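Local coordinates for p22 protein (Trypanosoma brucei, PDB 3JV1) that serves as a Mam33-family accessory factor for RNA editing specific to cytochrome oxidase subunit II in Trypanosoma brucei, at residues M89-G94 / F157-S162; G23-P28 / S165-Y170; T35-P40 / T46-H51. All coordinates share one frame; numbering follows the deposited sequence.

Contact 1 of 3, residues M89-G94 / F157-S162; sequences MSVEDG and FIDQFS
Ile158, whose CG2 faces Val91 across this contact, has a doubly held carbonyl oxygen: Ser162 OG bonds to Ile158 O at 2.8 Å and Ser162 N reaches the same Ile158 O at 3.0 Å. The two donors come from opposite faces of the carbonyl plane, the hydroxyl tilted 27° from it, so the serine's polar end is turned back onto its own helix. Between the segments, the apolar touch is light, with Val91 CG2 4.4 Å from Ile158 CG2. The other branch of the valine does more. With CG1 anti to the backbone N (chi1 173°), it runs alongside the Asp159 side chain in the opposite direction, and Val91 CG1 comes to 3.3 Å from Asp159 OD2. That same Asp159 OD2 lies 3.5 Å from Gly94 N, where the chain turns at positive phi beyond the strand. The carboxylate's stronger partner is Arg72, which makes a salt bridge to Asp159 OD1; the methyl therefore packs against an acid already held from elsewhere, whose negative charge is probably stabilised by the arginine. Helix 152-181 thus lies against one face of the antiparallel sheet near the turn from strand 83-92 into strand 95-104, with Ile158 also resting on Leu74 of strand 72-80 and Phe96 of strand 95-104.

Contact 2 of 3, residues G23-P28 / S165-Y170; sequences GLPEKP and SEQADY
Leu24 sets one methyl over the flat of the Gln167 amide. Its CD2 is 3.8 Å from Gln167 NE2 and 3.9 Å from Gln167 CD, with the amide oxygen only slightly farther, so the methyl sits above the plane of the amide, close to its carbon and nitrogen. Beside it the Pro25 ring crosses the glutamine chain at about a right angle, and Pro25 CD touches Gln167 CG at 3.9 Å. The glutamine can meet both because of its shape: CG lies anti to the backbone N (chi1 174°), and a bend at chi2 (57°) brings the amide round beneath the leucine while the aliphatic part stays with the proline. All of this is van der Waals contact at the protein surface, burying 118 Å² in total. The amide's rotation is set from elsewhere, since NE2 donates to Glu18 OE2 on helix 2-18 and to Glu171 OE1 one turn further along its own helix. Here the N-terminal helix 2-18 lies antiparallel against the C-terminal part of helix 152-181, consistent with the terminal helix pair of Mam33/p32 proteins, and residues 23-28 belong to the loop that leaves it. That loop follows the long helix back toward its N-terminal end, Pro25 touching Leu163 and Lys27 touching Trp164. In the turn bearing Gln167, Asp169 N makes an ordinary helical bond to Ser165 O at 2.7 Å. Tyr170 bonds through OH to Glu14 of helix 2-18, while its side chain and that of Asp169 pack against Tyr125 of the second subunit.

Contact 3 of 3, residues T35-P40 / T46-H51; sequences TIDRKP and TMRKSH
Asp37 swings its CG anti to the backbone N (chi1 171°), while Thr46 holds OG1 between its backbone N and carbonyl carbon (chi1 69°). These torsions lay the two side chains next to each other, pointing the same way, and Thr46 OG1 donates to Asp37 OD2 at 3.1 Å, using the oxygen's anti lone pair. Arg48 stretches from CG to NE along the same face and then turns, bringing the edge of its guanidinium to Asp37, with NH1 3.6 Å from Asp37 CB. Its charge stays beyond salt-bridge range, Asp37 OD2 being 4.2 Å from Arg48 NH1. Next door, Thr35 CG2 packs 3.4 Å from Arg48 CB. Arg48 O accepts from Thr35 N at 2.7 Å; Asp37 N to Thr46 O is equally short, 2.7 Å. The pairs Thr35-Arg48 and Asp37-Thr46 are hydrogen-bonded, and Ile36-Met47 between them is non-hydrogen-bonded, its side chains meeting on the other face (Ile36 CD1 to Met47 CG 4.0 Å). This antiparallel hairpin forms one margin of the six-stranded sheet: strand 46-51 bonds onward to strand 54-63, while Met47 packs on Phe157 of helix 152-181.

How the contacts relate
Helix 152-181 ties the three contacts together: contacts 1 and 2 take successive parts of it, and contact 3 leans on its side chains. The centres of contacts 1 and 2 are about 14 Å apart, joined where Pro28 CG packs 3.5 Å from Gln160 CB. Contact 3, about 15 Å from contact 1 centre to centre, reaches it through Ile36 CD1, 3.7 Å from Phe161 CE2, so the hairpin and strand 83-92, parts of one sheet, both meet the helix. Contacts 2 and 3 lie about 18 Å apart centre to centre, yet a salt bridge spans them, Arg38 NH2 to Asp169 OD1 at 3.2 Å. Along the chain, contact 2 encloses both others.

Contact 1 of 3, residues M89-G94 / F157-S162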
# COMPACT_ATOMS: atom_id res chain seq x y z
N MET A 89 -7.41 -9.88 11.88
CA MET A 89 -7.13 -11.29 12.03
C MET A 89 -6.73 -12.02 10.77
O MET A 89 -6.75 -11.48 9.66
CB MET A 89 -8.35 -11.99 12.62
CG MET A 89 -8.88 -11.35 13.89
SD MET A 89 -9.83 -12.51 14.84
CE MET A 89 -11.37 -12.46 13.98
N SER A 90 -6.35 -13.28 10.95
CA SER A 90 -5.98 -14.13 9.84
C SER A 90 -6.40 -15.56 10.17
O SER A 90 -6.45 -15.95 11.34
CB SER A 90 -4.48 -14.03 9.57
OG SER A 90 -3.73 -14.19 10.75
N VAL A 91 -6.74 -16.32 9.14
CA VAL A 91 -7.15 -17.71 9.34
C VAL A 91 -5.97 -18.61 9.03
O VAL A 91 -5.46 -18.63 7.91
CB VAL A 91 -8.33 -18.09 8.42
CG1 VAL A 91 -8.61 -19.58 8.52
CG2 VAL A 91 -9.57 -17.30 8.81
N GLU A 92 -5.52 -19.35 10.04
CA GLU A 92 -4.41 -20.27 9.90
C GLU A 92 -4.87 -21.64 10.34
O GLU A 92 -5.11 -21.89 11.52
CB GLU A 92 -3.22 -19.79 10.74
CG GLU A 92 -2.59 -18.51 10.20
CD GLU A 92 -1.58 -17.89 11.15
OE1 GLU A 92 -0.57 -18.55 11.46
OE2 GLU A 92 -1.80 -16.74 11.58
N ASP A 93 -5.03 -22.53 9.36
CA ASP A 93 -5.49 -23.90 9.57
C ASP A 93 -6.80 -23.98 10.34
O ASP A 93 -6.85 -24.50 11.45
CB ASP A 93 -4.42 -24.71 10.31
CG ASP A 93 -4.66 -26.22 10.20
OD1 ASP A 93 -4.53 -26.76 9.08
OD2 ASP A 93 -4.99 -26.85 11.23
N GLY A 94 -7.87 -23.47 9.74
CA GLY A 94 -9.17 -23.53 10.36
C GLY A 94 -9.38 -22.75 11.65
O GLY A 94 -10.45 -22.84 12.25
N PHE A 157 -15.39 -22.32 7.73
CA PHE A 157 -16.27 -21.98 6.62
C PHE A 157 -15.59 -21.02 5.65
O PHE A 157 -15.80 -21.10 4.45
CB PHE A 157 -17.56 -21.31 7.11
CG PHE A 157 -18.37 -20.70 6.00
CD1 PHE A 157 -19.18 -21.49 5.20
CD2 PHE A 157 -18.27 -19.34 5.72
CE1 PHE A 157 -19.89 -20.93 4.14
CE2 PHE A 157 -18.96 -18.78 4.66
CZ PHE A 157 -19.77 -19.58 3.87
N ILE A 158 -14.80 -20.09 6.18
CA ILE A 158 -14.10 -19.13 5.35
C ILE A 158 -13.11 -19.79 4.38
O ILE A 158 -13.03 -19.38 3.22
CB ILE A 158 -13.37 -18.08 6.23
CG1 ILE A 158 -14.41 -17.13 6.84
CG2 ILE A 158 -12.35 -17.31 5.41
CD1 ILE A 158 -13.84 -16.14 7.79
N ASP A 159 -12.37 -20.78 4.85
CA ASP A 159 -11.41 -21.48 3.99
C ASP A 159 -12.17 -22.25 2.93
O ASP A 159 -11.87 -22.16 1.74
CB ASP A 159 -10.55 -22.47 4.78
CG ASP A 159 -9.47 -21.80 5.60
OD1 ASP A 159 -8.84 -20.84 5.09
OD2 ASP A 159 -9.23 -22.24 6.75
N GLN A 160 -13.15 -23.03 3.37
CA GLN A 160 -13.96 -23.82 2.46
C GLN A 160 -14.67 -22.95 1.42
O GLN A 160 -14.64 -23.27 0.23
CB GLN A 160 -15.00 -24.63 3.25
CG GLN A 160 -14.49 -25.97 3.74
CD GLN A 160 -15.50 -26.68 4.64
OE1 GLN A 160 -16.69 -26.73 4.34
NE2 GLN A 160 -15.01 -27.25 5.73
N PHE A 161 -15.29 -21.86 1.85
CA PHE A 161 -15.98 -21.00 0.90
C PHE A 161 -14.99 -20.35 -0.08
O PHE A 161 -15.28 -20.23 -1.26
CB PHE A 161 -16.77 -19.90 1.62
CG PHE A 161 -17.80 -19.24 0.74
CD1 PHE A 161 -19.01 -19.87 0.49
CD2 PHE A 161 -17.52 -18.04 0.11
CE1 PHE A 161 -19.94 -19.31 -0.38
CE2 PHE A 161 -18.44 -17.47 -0.77
CZ PHE A 161 -19.66 -18.11 -1.01
N SER A 162 -13.84 -19.93 0.42
CA SER A 162 -12.83 -19.30 -0.42
C SER A 162 -12.33 -20.24 -1.51
O SER A 162 -12.12 -19.82 -2.63
CB SER A 162 -11.64 -18.82 0.43
OG SER A 162 -11.98 -17.68 1.19

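Contact 2 of 3, residues G23-P28 / S165-Y170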
# COMPACT_ATOMS: atom_id res chain seq x y z
N GLY A 23 -11.05 -33.11 -7.11
CA GLY A 23 -10.69 -32.11 -6.11
C GLY A 23 -11.53 -30.85 -6.16
O GLY A 23 -11.31 -29.93 -5.37
N LEU A 24 -12.49 -30.79 -7.08
CA LEU A 24 -13.35 -29.62 -7.19
C LEU A 24 -14.07 -29.42 -5.86
O LEU A 24 -14.87 -30.26 -5.44
CB LEU A 24 -14.38 -29.79 -8.31
CG LEU A 24 -13.86 -30.01 -9.73
CD1 LEU A 24 -15.02 -29.88 -10.70
CD2 LEU A 24 -12.79 -28.98 -10.07
N PRO A 25 -13.80 -28.30 -5.17
CA PRO A 25 -14.43 -28.00 -3.89
C PRO A 25 -15.95 -27.99 -3.98
O PRO A 25 -16.53 -27.61 -5.00
CB PRO A 25 -13.88 -26.62 -3.53
CG PRO A 25 -12.56 -26.57 -4.26
CD PRO A 25 -12.92 -27.19 -5.58
N GLU A 26 -16.61 -28.42 -2.90
CA GLU A 26 -18.06 -28.43 -2.86
C GLU A 26 -18.48 -27.15 -2.14
O GLU A 26 -17.75 -26.65 -1.29
CB GLU A 26 -18.55 -29.66 -2.11
CG GLU A 26 -20.04 -29.89 -2.20
CD GLU A 26 -20.49 -31.09 -1.38
OE1 GLU A 26 -20.02 -32.22 -1.67
OE2 GLU A 26 -21.31 -30.91 -0.46
N LYS A 27 -19.65 -26.62 -2.48
CA LYS A 27 -20.12 -25.39 -1.85
C LYS A 27 -20.60 -25.56 -0.41
O LYS A 27 -21.56 -26.28 -0.13
CB LYS A 27 -21.24 -24.75 -2.68
CG LYS A 27 -21.66 -23.40 -2.13
CD LYS A 27 -22.67 -22.70 -3.01
CE LYS A 27 -22.94 -21.30 -2.50
NZ LYS A 27 -23.87 -20.55 -3.38
N PRO A 28 -19.93 -24.88 0.53
CA PRO A 28 -20.21 -24.90 1.97
C PRO A 28 -21.54 -24.23 2.30
O PRO A 28 -21.95 -23.30 1.63
CB PRO A 28 -19.05 -24.10 2.57
CG PRO A 28 -17.98 -24.19 1.54
CD PRO A 28 -18.74 -24.06 0.26
N SER A 165 -15.16 -20.62 -4.14
CA SER A 165 -15.34 -19.44 -4.98
C SER A 165 -14.11 -19.19 -5.86
O SER A 165 -14.24 -18.67 -6.96
CB SER A 165 -15.67 -18.20 -4.14
OG SER A 165 -14.62 -17.87 -3.27
N GLU A 166 -12.94 -19.56 -5.37
CA GLU A 166 -11.73 -19.39 -6.16
C GLU A 166 -11.86 -20.26 -7.40
O GLU A 166 -11.54 -19.84 -8.52
CB GLU A 166 -10.50 -19.82 -5.36
CG GLU A 166 -9.22 -19.79 -6.16
CD GLU A 166 -7.99 -20.20 -5.36
OE1 GLU A 166 -8.04 -21.24 -4.67
OE2 GLU A 166 -6.98 -19.47 -5.43
N GLN A 167 -12.35 -21.48 -7.20
CA GLN A 167 -12.54 -22.45 -8.26
C GLN A 167 -13.55 -21.93 -9.27
O GLN A 167 -13.37 -22.04 -10.48
CB GLN A 167 -13.01 -23.78 -7.65
CG GLN A 167 -13.39 -24.86 -8.66
CD GLN A 167 -12.25 -25.19 -9.60
OE1 GLN A 167 -11.11 -25.38 -9.17
NE2 GLN A 167 -12.56 -25.27 -10.89
N ALA A 168 -14.63 -21.34 -8.76
CA ALA A 168 -15.66 -20.78 -9.62
C ALA A 168 -15.11 -19.57 -10.38
O ALA A 168 -15.38 -19.40 -11.56
CB ALA A 168 -16.87 -20.37 -8.78
N ASP A 169 -14.34 -18.74 -9.69
CA ASP A 169 -13.76 -17.56 -10.32
C ASP A 169 -12.78 -17.96 -11.42
O ASP A 169 -12.69 -17.30 -12.45
CB ASP A 169 -13.03 -16.68 -9.29
CG ASP A 169 -13.98 -15.90 -8.40
OD1 ASP A 169 -15.18 -15.82 -8.72
OD2 ASP A 169 -13.51 -15.37 -7.37
N TYR A 170 -12.06 -19.04 -11.18
CA TYR A 170 -11.09 -19.54 -12.15
C TYR A 170 -11.77 -19.98 -13.44
O TYR A 170 -11.29 -19.67 -14.52
CB TYR A 170 -10.31 -20.72 -11.59
CG TYR A 170 -9.36 -21.32 -12.60
CD1 TYR A 170 -8.39 -20.52 -13.22
CD2 TYR A 170 -9.43 -22.67 -12.95
CE1 TYR A 170 -7.52 -21.05 -14.16
CE2 TYR A 170 -8.55 -23.21 -13.90
CZ TYR A 170 -7.60 -22.39 -14.49
OH TYR A 170 -6.73 -22.90 -15.43

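Contact 3 of 3, residues T35-P40 / T46-H51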
# COMPACT_ATOMS: atom_id res chain seq x y z
N THR A 35 -25.07 -13.53 6.82
CA THR A 35 -25.48 -13.18 5.48
C THR A 35 -24.14 -13.07 4.76
O THR A 35 -23.12 -12.81 5.40
CB THR A 35 -26.18 -11.82 5.43
OG1 THR A 35 -26.60 -11.56 4.09
CG2 THR A 35 -25.25 -10.71 5.87
N ILE A 36 -24.11 -13.30 3.45
CA ILE A 36 -22.86 -13.19 2.74
C ILE A 36 -22.96 -12.34 1.49
O ILE A 36 -23.90 -12.45 0.70
CB ILE A 36 -22.28 -14.57 2.39
CG1 ILE A 36 -20.89 -14.40 1.78
CG2 ILE A 36 -23.19 -15.31 1.44
CD1 ILE A 36 -19.98 -15.60 1.98
N ASP A 37 -21.98 -11.47 1.33
CA ASP A 37 -21.92 -10.56 0.21
C ASP A 37 -20.75 -11.00 -0.67
O ASP A 37 -19.62 -10.57 -0.47
CB ASP A 37 -21.72 -9.13 0.75
CG ASP A 37 -21.42 -8.12 -0.33
OD1 ASP A 37 -22.14 -8.10 -1.35
OD2 ASP A 37 -20.46 -7.34 -0.14
N ARG A 38 -21.05 -11.88 -1.62
CA ARG A 38 -20.06 -12.42 -2.55
C ARG A 38 -20.60 -12.45 -3.97
O ARG A 38 -21.70 -12.96 -4.22
CB ARG A 38 -19.63 -13.83 -2.12
CG ARG A 38 -18.58 -14.50 -3.01
CD ARG A 38 -19.21 -15.30 -4.14
NE ARG A 38 -18.21 -15.84 -5.06
CZ ARG A 38 -18.49 -16.57 -6.14
NH1 ARG A 38 -19.75 -16.86 -6.44
NH2 ARG A 38 -17.51 -17.01 -6.92
N LYS A 39 -19.83 -11.89 -4.89
CA LYS A 39 -20.21 -11.86 -6.30
C LYS A 39 -19.12 -12.52 -7.13
O LYS A 39 -17.94 -12.41 -6.80
CB LYS A 39 -20.42 -10.42 -6.78
CG LYS A 39 -21.67 -9.75 -6.23
CD LYS A 39 -21.33 -8.64 -5.25
CE LYS A 39 -20.56 -7.52 -5.93
NZ LYS A 39 -20.39 -6.35 -5.02
N PRO A 40 -19.49 -13.20 -8.22
CA PRO A 40 -18.51 -13.86 -9.08
C PRO A 40 -17.42 -12.86 -9.48
O PRO A 40 -17.73 -11.72 -9.82
CB PRO A 40 -19.34 -14.29 -10.28
CG PRO A 40 -20.69 -14.56 -9.67
CD PRO A 40 -20.86 -13.40 -8.73
N THR A 46 -17.63 -10.08 1.94
CA THR A 46 -17.92 -9.67 3.30
C THR A 46 -19.09 -10.48 3.85
O THR A 46 -19.98 -10.89 3.11
CB THR A 46 -18.30 -8.18 3.36
OG1 THR A 46 -19.57 -7.99 2.73
CG2 THR A 46 -17.27 -7.33 2.65
N MET A 47 -19.06 -10.73 5.16
CA MET A 47 -20.13 -11.47 5.82
C MET A 47 -20.66 -10.60 6.95
O MET A 47 -19.90 -9.85 7.56
CB MET A 47 -19.58 -12.77 6.40
CG MET A 47 -19.05 -13.75 5.37
SD MET A 47 -18.43 -15.28 6.11
CE MET A 47 -19.95 -15.96 6.77
N ARG A 48 -21.96 -10.69 7.23
CA ARG A 48 -22.57 -9.89 8.28
C ARG A 48 -23.63 -10.67 9.05
O ARG A 48 -24.27 -11.57 8.51
CB ARG A 48 -23.22 -8.64 7.68
CG ARG A 48 -22.34 -7.84 6.75
CD ARG A 48 -23.04 -6.56 6.32
NE ARG A 48 -22.20 -5.70 5.48
CZ ARG A 48 -21.87 -5.98 4.22
NH1 ARG A 48 -22.29 -7.10 3.65
NH2 ARG A 48 -21.14 -5.12 3.52
N LYS A 49 -23.81 -10.32 10.31
CA LYS A 49 -24.83 -10.94 11.15
C LYS A 49 -25.10 -9.99 12.29
O LYS A 49 -24.23 -9.21 12.68
CB LYS A 49 -24.35 -12.28 11.73
CG LYS A 49 -23.15 -12.16 12.66
CD LYS A 49 -22.98 -13.40 13.53
CE LYS A 49 -24.04 -13.47 14.61
NZ LYS A 49 -23.80 -14.57 15.58
N SER A 50 -26.31 -10.02 12.83
CA SER A 50 -26.64 -9.16 13.95
C SER A 50 -26.43 -9.95 15.23
O SER A 50 -26.46 -11.18 15.24
CB SER A 50 -28.09 -8.65 13.86
OG SER A 50 -29.02 -9.70 13.73
N HIS A 51 -26.18 -9.23 16.31
CA HIS A 51 -25.97 -9.82 17.63
C HIS A 51 -26.69 -8.86 18.56
O HIS A 51 -26.07 -8.04 19.23
CB HIS A 51 -24.48 -9.85 17.96
CG HIS A 51 -24.16 -10.53 19.26
ND1 HIS A 51 -24.26 -11.89 19.44
CD2 HIS A 51 -23.75 -10.02 20.45
CE1 HIS A 51 -23.92 -12.19 20.68
NE2 HIS A 51 -23.61 -11.08 21.31